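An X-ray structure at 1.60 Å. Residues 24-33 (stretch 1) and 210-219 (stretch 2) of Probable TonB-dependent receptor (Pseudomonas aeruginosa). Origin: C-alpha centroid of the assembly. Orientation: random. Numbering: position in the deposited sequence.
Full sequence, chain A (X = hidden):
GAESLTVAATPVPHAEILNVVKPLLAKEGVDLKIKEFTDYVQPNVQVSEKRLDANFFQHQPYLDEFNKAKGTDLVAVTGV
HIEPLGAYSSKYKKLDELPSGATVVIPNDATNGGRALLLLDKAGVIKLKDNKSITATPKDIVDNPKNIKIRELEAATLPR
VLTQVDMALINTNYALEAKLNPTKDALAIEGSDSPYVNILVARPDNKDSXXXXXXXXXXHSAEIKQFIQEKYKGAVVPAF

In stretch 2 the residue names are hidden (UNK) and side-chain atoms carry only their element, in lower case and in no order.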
ATOM      1  N   LEU A  24      23.523   6.016   2.400  1.00 23.14           N
ATOM      2  CA  LEU A  24      24.168   4.746   2.064  1.00 24.03           C
ATOM      3  C   LEU A  24      24.473   4.669   0.572  1.00 24.29           C
ATOM      4  O   LEU A  24      25.561   4.231   0.169  1.00 23.92           O
ATOM      5  CB  LEU A  24      23.296   3.533   2.455  1.00 26.42           C
ATOM      6  CG  LEU A  24      23.087   3.270   3.941  1.00 27.04           C
ATOM      7  CD1 LEU A  24      22.160   2.076   4.134  1.00 26.32           C
ATOM      8  CD2 LEU A  24      24.444   3.085   4.631  1.00 29.02           C
ATOM      9  N   LEU A  25      23.528   5.129  -0.234  1.00 19.40           N
ATOM     10  CA  LEU A  25      23.708   5.117  -1.674  1.00 20.32           C
ATOM     11  C   LEU A  25      24.746   6.119  -2.109  1.00 20.85           C
ATOM     12  O   LEU A  25      25.552   5.823  -2.994  1.00 24.12           O
ATOM     13  CB  LEU A  25      22.371   5.354  -2.377  1.00 20.29           C
ATOM     14  CG  LEU A  25      21.553   4.064  -2.425  1.00 24.11           C
ATOM     15  CD1 LEU A  25      20.253   4.474  -3.008  1.00 24.47           C
ATOM     16  CD2 LEU A  25      22.170   3.017  -3.333  1.00 23.78           C
ATOM     17  N   ALA A  26      24.768   7.284  -1.479  1.00 19.27           N
ATOM     18  CA  ALA A  26      25.785   8.303  -1.799  1.00 23.08           C
ATOM     19  C   ALA A  26      27.188   7.717  -1.673  1.00 26.45           C
ATOM     20  O   ALA A  26      28.068   8.003  -2.495  1.00 25.06           O
ATOM     21  CB  ALA A  26      25.636   9.524  -0.906  1.00 23.28           C
ATOM     22  N   LYS A  27      27.372   6.844  -0.683  1.00 25.62           N
ATOM     23  CA  LYS A  27      28.679   6.235  -0.454  1.00 28.54           C
ATOM     24  C   LYS A  27      29.017   5.184  -1.508  1.00 29.96           C
ATOM     25  O   LYS A  27      30.173   4.798  -1.606  1.00 30.62           O
ATOM     26  CB  LYS A  27      28.745   5.588   0.935  1.00 29.66           C
ATOM     27  CG  LYS A  27      28.591   6.593   2.071  1.00 33.76           C
ATOM     28  CD  LYS A  27      29.650   7.679   2.049  1.00 40.28           C
ATOM     29  CE  LYS A  27      30.027   8.064   3.471  1.00 49.01           C
ATOM     30  NZ  LYS A  27      31.064   9.130   3.514  1.00 56.87           N
ATOM     31  N   GLU A  28      28.019   4.722  -2.282  1.00 26.31           N
ATOM     32  CA  GLU A  28      28.240   3.798  -3.401  1.00 25.87           C
ATOM     33  C   GLU A  28      28.108   4.492  -4.755  1.00 20.80           C
ATOM     34  O   GLU A  28      27.916   3.814  -5.775  1.00 22.38           O
ATOM     35  CB  GLU A  28      27.208   2.695  -3.382  1.00 30.00           C
ATOM     36  CG  GLU A  28      26.994   2.042  -2.062  1.00 38.23           C
ATOM     37  CD  GLU A  28      26.036   0.920  -2.221  1.00 42.48           C
ATOM     38  OE1 GLU A  28      26.493  -0.175  -2.611  1.00 62.68           O
ATOM     39  OE2 GLU A  28      24.825   1.162  -2.020  1.00 44.13           O
ATOM     40  N   GLY A  29      28.203   5.806  -4.778  1.00 21.44           N
ATOM     41  CA  GLY A  29      28.259   6.555  -6.026  1.00 22.24           C
ATOM     42  C   GLY A  29      26.898   6.762  -6.674  1.00 20.47           C
ATOM     43  O   GLY A  29      26.805   6.960  -7.893  1.00 22.09           O
ATOM     44  N   VAL A  30      25.838   6.748  -5.864  1.00 17.19           N
ATOM     45  CA  VAL A  30      24.493   6.944  -6.381  1.00 19.60           C
ATOM     46  C   VAL A  30      23.835   8.087  -5.674  1.00 19.40           C
ATOM     47  O   VAL A  30      23.793   8.101  -4.450  1.00 18.70           O
ATOM     48  CB  VAL A  30      23.603   5.686  -6.217  1.00 17.72           C
ATOM     49  CG1 VAL A  30      22.154   6.018  -6.576  1.00 18.35           C
ATOM     50  CG2 VAL A  30      24.151   4.563  -7.065  1.00 20.42           C
ATOM     51  N   ASP A  31      23.323   9.032  -6.455  1.00 16.56           N
ATOM     52  CA  ASP A  31      22.672  10.237  -5.929  1.00 19.19           C
ATOM     53  C   ASP A  31      21.171  10.083  -6.041  1.00 17.38           C
ATOM     54  O   ASP A  31      20.570  10.335  -7.091  1.00 17.78           O
ATOM     55  CB  ASP A  31      23.148  11.479  -6.673  1.00 21.51           C
ATOM     56  CG  ASP A  31      22.510  12.746  -6.162  1.00 25.46           C
ATOM     57  OD1 ASP A  31      21.993  12.780  -5.024  1.00 24.40           O
ATOM     58  OD2 ASP A  31      22.540  13.740  -6.909  1.00 30.24           O
ATOM     59  N   LEU A  32      20.586   9.582  -4.963  1.00 16.70           N
ATOM     60  CA  LEU A  32      19.149   9.309  -4.911  1.00 16.49           C
ATOM     61  C   LEU A  32      18.353  10.585  -4.719  1.00 17.29           C
ATOM     62  O   LEU A  32      18.568  11.290  -3.740  1.00 20.68           O
ATOM     63  CB  LEU A  32      18.824   8.372  -3.764  1.00 17.04           C
ATOM     64  CG  LEU A  32      17.383   7.879  -3.651  1.00 17.95           C
ATOM     65  CD1 LEU A  32      16.990   7.048  -4.874  1.00 19.43           C
ATOM     66  CD2 LEU A  32      17.237   7.024  -2.411  1.00 19.35           C
ATOM     67  N   LYS A  33      17.443  10.874  -5.653  1.00 18.00           N
ATOM     68  CA  LYS A  33      16.614  12.088  -5.639  1.00 17.46           C
ATOM     69  C   LYS A  33      15.164  11.679  -5.522  1.00 19.68           C
ATOM     70  O   LYS A  33      14.588  11.035  -6.442  1.00 21.04           O
ATOM     71  CB  LYS A  33      16.855  12.899  -6.915  1.00 21.41           C
ATOM     72  CG  LYS A  33      18.320  13.319  -7.088  1.00 26.65           C
ATOM     73  CD  LYS A  33      18.526  14.013  -8.432  1.00 34.13           C
ATOM     74  CE  LYS A  33      19.985  14.190  -8.771  1.00 39.40           C
ATOM     75  NZ  LYS A  33      20.198  14.166 -10.243  1.00 41.30           N
ATOM     76  N   UNK A 210      23.191  -0.495 -12.772  1.00 16.18           N
ATOM     77  CA  UNK A 210      24.008  -0.471 -11.562  1.00 18.12           C
ATOM     78  C   UNK A 210      23.323   0.292 -10.421  1.00 16.52           C
ATOM     79  O   UNK A 210      23.249  -0.182  -9.289  1.00 17.22           O
ATOM     80  c   UNK A 210      26.286   0.193 -10.660  1.00 24.27           C
ATOM     81  o   UNK A 210      26.735  -0.866 -10.249  1.00 25.24           O
ATOM     82  o   UNK A 210      26.508   1.294 -10.114  1.00 28.20           O
ATOM     83  c   UNK A 210      25.372   0.141 -11.879  1.00 19.68           C
ATOM     84  N   UNK A 211      22.837   1.485 -10.693  1.00 15.95           N
ATOM     85  CA  UNK A 211      22.255   2.314  -9.646  1.00 15.52           C
ATOM     86  C   UNK A 211      20.995   1.689  -9.085  1.00 14.04           C
ATOM     87  O   UNK A 211      20.772   1.688  -7.849  1.00 15.56           O
ATOM     88  c   UNK A 211      21.918   3.683 -10.205  1.00 18.34           C
ATOM     89  N   UNK A 212      20.156   1.142  -9.987  1.00 15.26           N
ATOM     90  CA  UNK A 212      18.937   0.496  -9.528  1.00 15.60           C
ATOM     91  C   UNK A 212      19.256  -0.674  -8.620  1.00 17.22           C
ATOM     92  O   UNK A 212      18.574  -0.899  -7.599  1.00 16.70           O
ATOM     93  c   UNK A 212      18.057   0.083 -10.697  1.00 14.51           C
ATOM     94 se   UNK A 212      15.583   1.382  -9.802  0.75 10.98          SE
ATOM     95  c   UNK A 212      16.608  -0.214 -10.302  1.00 15.92           C
ATOM     96  c   UNK A 212      15.724   2.221 -11.564  1.00 14.03           C
ATOM     97  N   UNK A 213      20.269  -1.452  -8.976  1.00 16.14           N
ATOM     98  CA  UNK A 213      20.618  -2.615  -8.183  1.00 14.56           C
ATOM     99  C   UNK A 213      21.134  -2.202  -6.813  1.00 14.86           C
ATOM    100  O   UNK A 213      20.843  -2.891  -5.820  1.00 15.50           O
ATOM    101  c   UNK A 213      21.290  -4.183 -10.137  1.00 18.02           C
ATOM    102  o   UNK A 213      23.679  -4.694 -10.568  1.00 28.01           O
ATOM    103  c   UNK A 213      21.700  -3.466  -8.852  1.00 15.77           C
ATOM    104  c   UNK A 213      22.480  -4.971 -10.790  1.00 26.65           C
ATOM    105  n   UNK A 213      22.128  -5.967 -11.586  1.00 31.79           N
ATOM    106  N   UNK A 214      21.916  -1.128  -6.765  1.00 13.97           N
ATOM    107  CA  UNK A 214      22.440  -0.642  -5.469  1.00 13.09           C
ATOM    108  C   UNK A 214      21.268  -0.206  -4.606  1.00 14.31           C
ATOM    109  O   UNK A 214      21.255  -0.517  -3.426  1.00 16.51           O
ATOM    110  c   UNK A 214      25.642   1.130  -6.650  1.00 17.70           C
ATOM    111  c   UNK A 214      24.739   0.007  -6.219  1.00 16.49           C
ATOM    112  n   UNK A 214      27.792   1.697  -7.627  1.00 23.74           N
ATOM    113  c   UNK A 214      23.395   0.484  -5.701  1.00 14.70           C
ATOM    114  c   UNK A 214      27.056   0.614  -6.951  1.00 21.66           C
ATOM    115  N   UNK A 215      20.295   0.521  -5.171  1.00 14.40           N
ATOM    116  CA  UNK A 215      19.110   0.889  -4.372  1.00 14.76           C
ATOM    117  C   UNK A 215      18.371  -0.323  -3.857  1.00 16.04           C
ATOM    118  O   UNK A 215      18.015  -0.381  -2.682  1.00 15.70           O
ATOM    119  c   UNK A 215      17.002   2.921  -3.137  1.00 17.63           C
ATOM    120  c   UNK A 215      16.828   2.199  -4.458  1.00 14.33           C
ATOM    121  c   UNK A 215      15.984   3.076  -5.375  1.00 16.66           C
ATOM    122  c   UNK A 215      18.149   1.781  -5.159  1.00 15.04           C
ATOM    123  N   UNK A 216      18.087  -1.288  -4.749  1.00 13.27           N
ATOM    124  CA  UNK A 216      17.414  -2.525  -4.359  1.00 13.53           C
ATOM    125  C   UNK A 216      18.142  -3.228  -3.180  1.00 16.06           C
ATOM    126  O   UNK A 216      17.513  -3.672  -2.213  1.00 15.97           O
ATOM    127  c   UNK A 216      17.256  -3.465  -5.571  1.00 15.10           C
ATOM    128  N   UNK A 217      19.477  -3.333  -3.261  1.00 15.45           N
ATOM    129  CA  UNK A 217      20.256  -3.981  -2.229  1.00 16.94           C
ATOM    130  C   UNK A 217      20.174  -3.194  -0.928  1.00 17.10           C
ATOM    131  O   UNK A 217      20.024  -3.789   0.122  1.00 18.13           O
ATOM    132  c   UNK A 217      21.717  -4.146  -2.666  1.00 21.83           C
ATOM    133  c   UNK A 217      22.602  -4.827  -1.631  1.00 29.88           C
ATOM    134  c   UNK A 217      24.996  -5.612  -1.294  1.00 53.27           C
ATOM    135  n   UNK A 217      26.299  -5.690  -2.014  1.00 57.66           N
ATOM    136  c   UNK A 217      23.850  -5.427  -2.281  1.00 42.73           C
ATOM    137  N   UNK A 218      20.271  -1.873  -0.995  1.00 16.65           N
ATOM    138  CA  UNK A 218      20.181  -1.020   0.212  1.00 17.84           C
ATOM    139  C   UNK A 218      18.842  -1.178   0.892  1.00 19.21           C
ATOM    140  O   UNK A 218      18.737  -1.143   2.120  1.00 19.21           O
ATOM    141  c   UNK A 218      20.417   0.445  -0.133  1.00 20.31           C
ATOM    142  N   UNK A 219      17.792  -1.399   0.097  1.00 15.86           N
ATOM    143  CA  UNK A 219      16.438  -1.553   0.641  1.00 14.92           C
ATOM    144  C   UNK A 219      16.230  -2.899   1.307  1.00 18.23           C
ATOM    145  O   UNK A 219      15.180  -3.102   1.899  1.00 18.78           O
ATOM    146  c   UNK A 219      15.377  -1.348  -0.447  1.00 14.18           C
ATOM    147  c   UNK A 219      14.447   0.192  -2.203  1.00 14.80           C
ATOM    148  c   UNK A 219      15.262   0.103  -0.938  1.00 15.55           C
ATOM    149  c   UNK A 219      14.623   0.960   0.110  1.00 16.96           C
TER

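Position 210 carries two side-chain carbons, the second bearing two oxygens. It makes no contact within 4.5 Å of stretch 1, although the end of the side chain comes nearer than its CA-to-CB bond suggests. This is a short carboxylate, Asp 210.

Position 211 has a single side-chain carbon. That atom, CB, lies 4.0 Å from CG2 of Val 30. One carbon means alanine, Ala 211. Its CA is even closer, 3.9 Å from CG2 of Val 30.

Position 212 has an unbranched chain of two carbons, a selenium and a terminal carbon. Its CA-to-CB bond points away from stretch 1, and the side chain is buried without touching it. The selenium identifies selenomethionine, Met 212.

Position 213 has three carbons in a row, the third carrying one oxygen and one nitrogen. It is exposed, out of reach of stretch 1, and touches a crystal neighbour. This is an amide one carbon longer than asparagine, Gln 213.

Position 214 has four carbons in a row ending in nitrogen. The CA-to-CB bond points toward stretch 1, and the nitrogen lies 2.8 Å from O of Glu 28. This is Lys 214. NZ donates a hydrogen bond to that carbonyl and also forms a salt bridge with Asp 210, 2.8 Å from its OD2. The chain is nearly fully extended, which carries the amine out to both oxygens. Along the way CD packs 3.8 Å from CG2 of Val 30, and CB lies 3.7 Å from CD2 of Leu 25.

Position 215 has four carbons, forked at the second. One terminal carbon lies 3.6 Å from CD1 of Leu 25, and the other lies 4.1 Å from CD1 of Leu 32. The side chain thus meets residues from both the helix and the strand of stretch 1. The fork after one methylene gives leucine, Leu 215. The first of these terminal carbons is CD1, the second CD2.

Position 216 has one carbon, pointing away from stretch 1. It is Ala 216.

Position 217 again shows four carbons in a row ending in nitrogen. It is exposed and makes no contact with stretch 1. It is Lys 217.

Position 218 has one carbon, directed toward stretch 1. This CB lies 4.4 Å from CG of Leu 25. It is Ala 218.

Position 219 has four carbons, forked at the second. It is buried but out of reach of stretch 1. It is Leu 219.

The contact buries 407 Å² in total. Its apolar part places Leu 25, Val 30 and Leu 32 against one side of the helix, at Ala 211, Leu 215 and Ala 218. The polar part is at the turn from Ala 26 to Gly 29, where Lys 214 reaches the backbone of Glu 28. Here the lysine serves both parts: its carbons pack against Leu 25 and Val 30, and its amine binds a carbonyl. The strand and helix axes cross at 72° and approach to 9.4 Å.

Stretch 2, residues 210-219: DAMQKLAKAL
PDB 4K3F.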